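Local coordinates for lytic polysaccharide monooxygenase ([Kitasatospora] papulosa, PDB 6NDQ), which probably cleaves cellulose or a related polysaccharide by copper-dependent oxidation, as a lytic polysaccharide monooxygenase, at residues 135-139 with 151-155; 36-40 with 81-85. One frame throughout, in Å; residues are numbered along the deposited sequence.

Interaction 1 (135-139 with 151-155); sequences QLVAE and IPVTT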
ATOM      1  N   GLN A 135       0.023   7.241 -11.907  1.00 16.67           N
ATOM      2  CA  GLN A 135       1.159   7.705 -12.693  1.00 16.80           C
ATOM      3  C   GLN A 135       2.401   7.067 -12.094  1.00 18.11           C
ATOM      4  O   GLN A 135       2.606   7.141 -10.880  1.00 17.53           O
ATOM      5  CB  GLN A 135       1.297   9.236 -12.649  1.00 21.52           C
ATOM      6  CG  GLN A 135       0.144   9.981 -13.310  1.00 27.96           C
ATOM      7  CD  GLN A 135       0.259  11.502 -13.190  1.00 33.47           C
ATOM      8  OE1 GLN A 135       0.363  12.056 -12.086  1.00 29.05           O
ATOM      9  NE2 GLN A 135       0.225  12.183 -14.335  1.00 33.30           N
ATOM     10  N   LEU A 136       3.218   6.430 -12.931  1.00 20.43           N
ATOM     11  CA  LEU A 136       4.447   5.808 -12.443  1.00 20.26           C
ATOM     12  C   LEU A 136       5.464   6.884 -12.097  1.00 19.40           C
ATOM     13  O   LEU A 136       5.790   7.719 -12.945  1.00 22.21           O
ATOM     14  CB  LEU A 136       5.012   4.857 -13.497  1.00 19.02           C
ATOM     15  CG  LEU A 136       6.362   4.149 -13.260  1.00 17.02           C
ATOM     16  CD1 LEU A 136       6.238   2.975 -12.337  1.00 19.49           C
ATOM     17  CD2 LEU A 136       7.038   3.708 -14.581  1.00 24.37           C
ATOM     18  N   VAL A 137       5.954   6.889 -10.855  1.00 19.34           N
ATOM     19  CA  VAL A 137       6.903   7.914 -10.442  1.00 19.16           C
ATOM     20  C   VAL A 137       8.274   7.364 -10.064  1.00 20.54           C
ATOM     21  O   VAL A 137       9.256   8.121 -10.120  1.00 21.14           O
ATOM     22  CB  VAL A 137       6.345   8.799  -9.299  1.00 17.14           C
ATOM     23  CG1 VAL A 137       5.214   9.714  -9.808  1.00 23.02           C
ATOM     24  CG2 VAL A 137       5.911   7.970  -8.110  1.00 20.56           C
ATOM     25  N   ALA A 138       8.410   6.086  -9.710  1.00 17.05           N
ATOM     26  CA  ALA A 138       9.732   5.508  -9.492  1.00 18.95           C
ATOM     27  C   ALA A 138       9.733   4.090 -10.047  1.00 17.36           C
ATOM     28  O   ALA A 138       8.711   3.402  -9.999  1.00 16.45           O
ATOM     29  CB  ALA A 138      10.113   5.507  -8.002  1.00 19.79           C
ATOM     30  N   GLU A 139      10.869   3.674 -10.613  1.00 18.38           N
ATOM     31  CA  GLU A 139      11.028   2.278 -11.006  1.00 18.12           C
ATOM     32  C   GLU A 139      12.494   1.909 -10.849  1.00 21.63           C
ATOM     33  O   GLU A 139      13.372   2.640 -11.311  1.00 20.06           O
ATOM     34  CB  GLU A 139      10.581   2.020 -12.445  1.00 21.95           C
ATOM     35  CG  GLU A 139      10.552   0.539 -12.729  1.00 21.19           C
ATOM     36  CD  GLU A 139       9.899   0.186 -14.050  1.00 28.76           C
ATOM     37  OE1 GLU A 139       9.441   1.104 -14.765  1.00 28.53           O
ATOM     38  OE2 GLU A 139       9.879  -1.024 -14.385  1.00 30.92           O
ATOM     39  N   ILE A 151      13.271   3.035  -1.470  1.00 19.60           N
ATOM     40  CA  ILE A 151      13.111   3.520  -2.836  1.00 17.11           C
ATOM     41  C   ILE A 151      13.005   5.038  -2.784  1.00 21.00           C
ATOM     42  O   ILE A 151      12.006   5.579  -2.276  1.00 20.17           O
ATOM     43  CB  ILE A 151      11.879   2.913  -3.519  1.00 18.85           C
ATOM     44  CG1 ILE A 151      11.907   1.392  -3.404  1.00 18.21           C
ATOM     45  CG2 ILE A 151      11.800   3.390  -4.980  1.00 19.24           C
ATOM     46  CD1 ILE A 151      10.534   0.817  -3.426  1.00 20.38           C
ATOM     47  N   PRO A 152      13.994   5.764  -3.291  1.00 21.82           N
ATOM     48  CA  PRO A 152      13.880   7.226  -3.345  1.00 21.05           C
ATOM     49  C   PRO A 152      12.949   7.623  -4.484  1.00 21.24           C
ATOM     50  O   PRO A 152      13.010   7.069  -5.586  1.00 21.99           O
ATOM     51  CB  PRO A 152      15.323   7.688  -3.584  1.00 24.88           C
ATOM     52  CG  PRO A 152      15.966   6.536  -4.312  1.00 20.57           C
ATOM     53  CD  PRO A 152      15.282   5.271  -3.818  1.00 19.85           C
ATOM     54  N   VAL A 153      12.052   8.559  -4.199  1.00 18.89           N
ATOM     55  CA  VAL A 153      11.033   8.980  -5.151  1.00 21.28           C
ATOM     56  C   VAL A 153      11.096  10.492  -5.276  1.00 23.72           C
ATOM     57  O   VAL A 153      11.179  11.195  -4.261  1.00 25.58           O
ATOM     58  CB  VAL A 153       9.619   8.546  -4.720  1.00 18.18           C
ATOM     59  CG1 VAL A 153       8.616   8.840  -5.835  1.00 23.49           C
ATOM     60  CG2 VAL A 153       9.599   7.079  -4.313  1.00 18.66           C
ATOM     61  N   THR A 154      11.044  10.995  -6.508  1.00 19.85           N
ATOM     62  CA  THR A 154      11.014  12.430  -6.761  1.00 26.87           C
ATOM     63  C   THR A 154       9.759  12.741  -7.559  1.00 22.26           C
ATOM     64  O   THR A 154       9.470  12.063  -8.549  1.00 27.40           O
ATOM     65  CB  THR A 154      12.291  12.899  -7.494  1.00 27.90           C
ATOM     66  OG1 THR A 154      12.311  12.390  -8.829  1.00 34.16           O
ATOM     67  CG2 THR A 154      13.526  12.377  -6.786  1.00 22.57           C
ATOM     68  N   THR A 155       8.972  13.703  -7.083  1.00 22.70           N
ATOM     69  CA  THR A 155       7.785  14.164  -7.786  1.00 23.23           C
ATOM     70  C   THR A 155       7.729  15.691  -7.746  1.00 24.54           C
ATOM     71  O   THR A 155       8.469  16.355  -7.016  1.00 22.00           O
ATOM     72  CB  THR A 155       6.484  13.592  -7.185  1.00 25.60           C
ATOM     73  OG1 THR A 155       6.217  14.215  -5.923  1.00 23.69           O
ATOM     74  CG2 THR A 155       6.556  12.078  -7.007  1.00 22.85           C
TER
HETATM   75  O   HOH W   1      11.334   9.306  -8.497  1.00 25.71           O
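The edge of the immunoglobulin-like beta-sandwich of this lytic polysaccharide monooxygenase is closed here, where V137 and A138 of edge strand 134-139 meet I151, V153 and T155 on strand 148-154 of the other sheet and just beyond it. The two strands are not hydrogen-bonded to each other: their local axes pass 6.3 Å apart at 135°, and side chains fill the gap. A classic beta bulge shapes the contact. V137 and A138 both stand opposite V115 of strand 110-118, and the distorted backbone at V137 (psi -22°) is consistent with two successive residues directing their CB atoms at the facing strand. V137 comes in with both methyls. With chi1 at -71°, its CG2 sits between the backbone N and the carbonyl carbon and reaches V153 CG1 at 3.6 Å, the shortest side-chain approach of the pair, while V137 CG1 lies 3.9 Å from the methyl CG2 of T155. V153 in turn splits its branches between the two bulge residues: V153 CG1, anti to the backbone N, goes to V137, and V153 CG2 lies 4.0 Å from A138 CB. A138 CB faces the gap between V153 CG2 and I151 CG2, the latter 4.1 Å from it. T155 meets V137 through its methyl; its hydroxyl is hydrogen-bonded to D96 O. Within their own sheet, I151 and V153 also touch residues of the paired strand 97-104. One water supplies the polar link between the strands. It donates to V137 O at 2.9 Å and accepts from T154 N at 2.6 Å, joining two backbone groups that do not bond directly.

Interaction 2 (36-40 with 81-85); sequences QAWQA and DSLDS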
ATOM      1  N   GLN A  36     -13.828  -0.562   9.527  1.00 15.01           N
ATOM      2  CA  GLN A  36     -14.521  -1.429   8.577  1.00 13.18           C
ATOM      3  C   GLN A  36     -13.618  -2.556   8.112  1.00 17.33           C
ATOM      4  O   GLN A  36     -14.123  -3.633   7.808  1.00 14.16           O
ATOM      5  CB  GLN A  36     -15.077  -0.656   7.366  1.00 16.39           C
ATOM      6  CG  GLN A  36     -14.033   0.063   6.499  1.00 14.59           C
ATOM      7  CD  GLN A  36     -13.560  -0.766   5.304  1.00 17.17           C
ATOM      8  OE1 GLN A  36     -14.356  -1.454   4.678  1.00 14.94           O
ATOM      9  NE2 GLN A  36     -12.268  -0.676   4.977  1.00 15.93           N
ATOM     10  N   ALA A  37     -12.291  -2.347   8.105  1.00 15.47           N
ATOM     11  CA  ALA A  37     -11.364  -3.425   7.751  1.00 15.32           C
ATOM     12  C   ALA A  37     -11.267  -4.472   8.862  1.00 13.93           C
ATOM     13  O   ALA A  37     -11.339  -5.685   8.603  1.00 18.85           O
ATOM     14  CB  ALA A  37      -9.979  -2.848   7.427  1.00 14.45           C
ATOM     15  N   TRP A  38     -11.070  -4.035  10.107  1.00 13.08           N
ATOM     16  CA  TRP A  38     -11.060  -4.986  11.220  1.00 16.31           C
ATOM     17  C   TRP A  38     -12.369  -5.785  11.288  1.00 15.70           C
ATOM     18  O   TRP A  38     -12.354  -7.002  11.541  1.00 19.12           O
ATOM     19  CB  TRP A  38     -10.800  -4.239  12.539  1.00 14.94           C
ATOM     20  CG  TRP A  38      -9.340  -3.944  12.796  1.00 17.32           C
ATOM     21  CD1 TRP A  38      -8.712  -2.731  12.688  1.00 15.38           C
ATOM     22  CD2 TRP A  38      -8.314  -4.884  13.169  1.00 16.67           C
ATOM     23  NE1 TRP A  38      -7.382  -2.854  12.996  1.00 17.34           N
ATOM     24  CE2 TRP A  38      -7.111  -4.164  13.293  1.00 15.44           C
ATOM     25  CE3 TRP A  38      -8.302  -6.260  13.428  1.00 18.14           C
ATOM     26  CZ2 TRP A  38      -5.907  -4.770  13.681  1.00 17.77           C
ATOM     27  CZ3 TRP A  38      -7.097  -6.867  13.796  1.00 18.58           C
ATOM     28  CH2 TRP A  38      -5.923  -6.121  13.914  1.00 18.63           C
ATOM     29  N   GLN A  39     -13.511  -5.118  11.057  1.00 16.30           N
ATOM     30  CA  GLN A  39     -14.815  -5.781  11.074  1.00 16.18           C
ATOM     31  C   GLN A  39     -14.891  -6.874  10.025  1.00 15.40           C
ATOM     32  O   GLN A  39     -15.327  -7.993  10.317  1.00 19.35           O
ATOM     33  CB  GLN A  39     -15.932  -4.771  10.816  1.00 15.58           C
ATOM     34  CG  GLN A  39     -16.293  -3.918  12.033  1.00 19.86           C
ATOM     35  CD  GLN A  39     -17.162  -4.684  13.033  1.00 26.13           C
ATOM     36  OE1 GLN A  39     -18.250  -5.156  12.703  1.00 33.30           O
ATOM     37  NE2 GLN A  39     -16.663  -4.835  14.241  1.00 28.16           N
ATOM     38  N   ALA A  40     -14.465  -6.560   8.795  1.00 18.01           N
ATOM     39  CA  ALA A  40     -14.665  -7.491   7.685  1.00 18.01           C
ATOM     40  C   ALA A  40     -13.733  -8.689   7.787  1.00 24.40           C
ATOM     41  O   ALA A  40     -14.149  -9.834   7.540  1.00 18.46           O
ATOM     42  CB  ALA A  40     -14.486  -6.766   6.344  1.00 20.14           C
ATOM     43  N   ASP A  81      -9.935  -7.704   1.024  1.00 14.78           N
ATOM     44  CA  ASP A  81     -10.970  -7.018   0.249  1.00 12.74           C
ATOM     45  C   ASP A  81     -11.186  -5.609   0.790  1.00 10.55           C
ATOM     46  O   ASP A  81     -11.256  -4.642   0.024  1.00 13.36           O
ATOM     47  CB  ASP A  81     -12.305  -7.775   0.343  1.00 16.27           C
ATOM     48  CG  ASP A  81     -12.519  -8.793  -0.763  1.00 19.65           C
ATOM     49  OD1 ASP A  81     -11.883  -8.664  -1.832  1.00 17.57           O
ATOM     50  OD2 ASP A  81     -13.353  -9.704  -0.531  1.00 17.69           O
ATOM     51  N   SER A  82     -11.303  -5.502   2.112  1.00 13.79           N
ATOM     52  CA  SER A  82     -11.720  -4.244   2.719  1.00 12.89           C
ATOM     53  C   SER A  82     -10.676  -3.146   2.606  1.00 17.34           C
ATOM     54  O   SER A  82     -11.016  -1.986   2.901  1.00 12.60           O
ATOM     55  CB  SER A  82     -12.113  -4.445   4.194  1.00 13.02           C
ATOM     56  OG  SER A  82     -11.109  -5.134   4.914  1.00 14.60           O
ATOM     57  N   LEU A  83      -9.455  -3.448   2.153  1.00 15.72           N
ATOM     58  CA  LEU A  83      -8.474  -2.393   1.919  1.00 11.25           C
ATOM     59  C   LEU A  83      -8.797  -1.554   0.686  1.00 12.26           C
ATOM     60  O   LEU A  83      -8.201  -0.477   0.506  1.00 15.59           O
ATOM     61  CB  LEU A  83      -7.069  -2.992   1.795  1.00 14.53           C
ATOM     62  CG  LEU A  83      -6.630  -3.910   2.949  1.00 14.30           C
ATOM     63  CD1 LEU A  83      -5.184  -4.225   2.806  1.00 15.13           C
ATOM     64  CD2 LEU A  83      -6.866  -3.168   4.311  1.00 10.39           C
ATOM     65  N   ASP A  84      -9.692  -2.052  -0.180  1.00 15.73           N
ATOM     66  CA  ASP A  84     -10.189  -1.384  -1.376  1.00 13.42           C
ATOM     67  C   ASP A  84     -11.260  -0.348  -1.086  1.00 16.12           C
ATOM     68  O   ASP A  84     -11.641   0.382  -2.006  1.00 14.68           O
ATOM     69  CB  ASP A  84     -10.817  -2.389  -2.338  1.00 15.22           C
ATOM     70  CG  ASP A  84      -9.806  -3.261  -2.993  1.00 15.35           C
ATOM     71  OD1 ASP A  84      -8.662  -2.794  -3.129  1.00 14.66           O
ATOM     72  OD2 ASP A  84     -10.154  -4.423  -3.359  1.00 14.33           O
ATOM     73  N   SER A  85     -11.765  -0.300   0.155  1.00 16.34           N
ATOM     74  CA  SER A  85     -12.885   0.568   0.494  1.00 18.15           C
ATOM     75  C   SER A  85     -12.505   2.042   0.348  1.00 16.95           C
ATOM     76  O   SER A  85     -11.336   2.436   0.499  1.00 17.96           O
ATOM     77  CB  SER A  85     -13.349   0.274   1.916  1.00 17.24           C
ATOM     78  OG  SER A  85     -13.929  -1.009   1.981  1.00 13.79           O
TER
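Helix 32-40 docks against the short 3-10 turn 81-84 in the helical and loop region beside the beta-sandwich, and the primary amide of Q36 bonds to both S82 and S85 across the joint. Q36 NE2 donates to S82 O at 2.8 Å, nearly straight (170°) and with the acceptor lying in the amide plane. Q36 OE1 accepts from S85 OG at 2.8 Å, the hydroxyl standing above the carbonyl plane of the amide. A partner on each of the amide's two polar atoms fixes which way round it is turned. The chain reaches them by bending at chi2 (94°), which turns the amide toward the 3-10 turn. Beside this polar grip, S82 packs its side chain on the helix surface: S82 OG lies 3.3 Å from A37 CA, and S82 CB is 4.0 Å from A40 CB. L83 adds a looser apolar touch, CD2 to A37 CB at 4.4 Å. Q36 NE2 also bonds to M33 O, about one helical turn earlier. Around the joint, A37 packs on M45 of helix 43-46, L83 touches N11 of helix 10-18, and the carbonyl of L83 accepts from R10, so the turn lies among these helices ahead of strand 92-94.

How the interactions relate
Interactions 1 and 2 lie on opposite sides of the chain's centre, their own centres 27 Å apart and their nearest atoms about 16 Å apart, so they do not touch. Along the sequence they come in series: interaction 2 joins helix 32-40 to the loop before strand 92-94, and is complete before strands 134-139 and 148-154 form interaction 1. They share no helix or strand. The geometry therefore separates two kinds of closure: interaction 1 brings the two sheets of the sandwich together at an edge, whereas interaction 2 ties together the helical and loop region built from the first half of the chain.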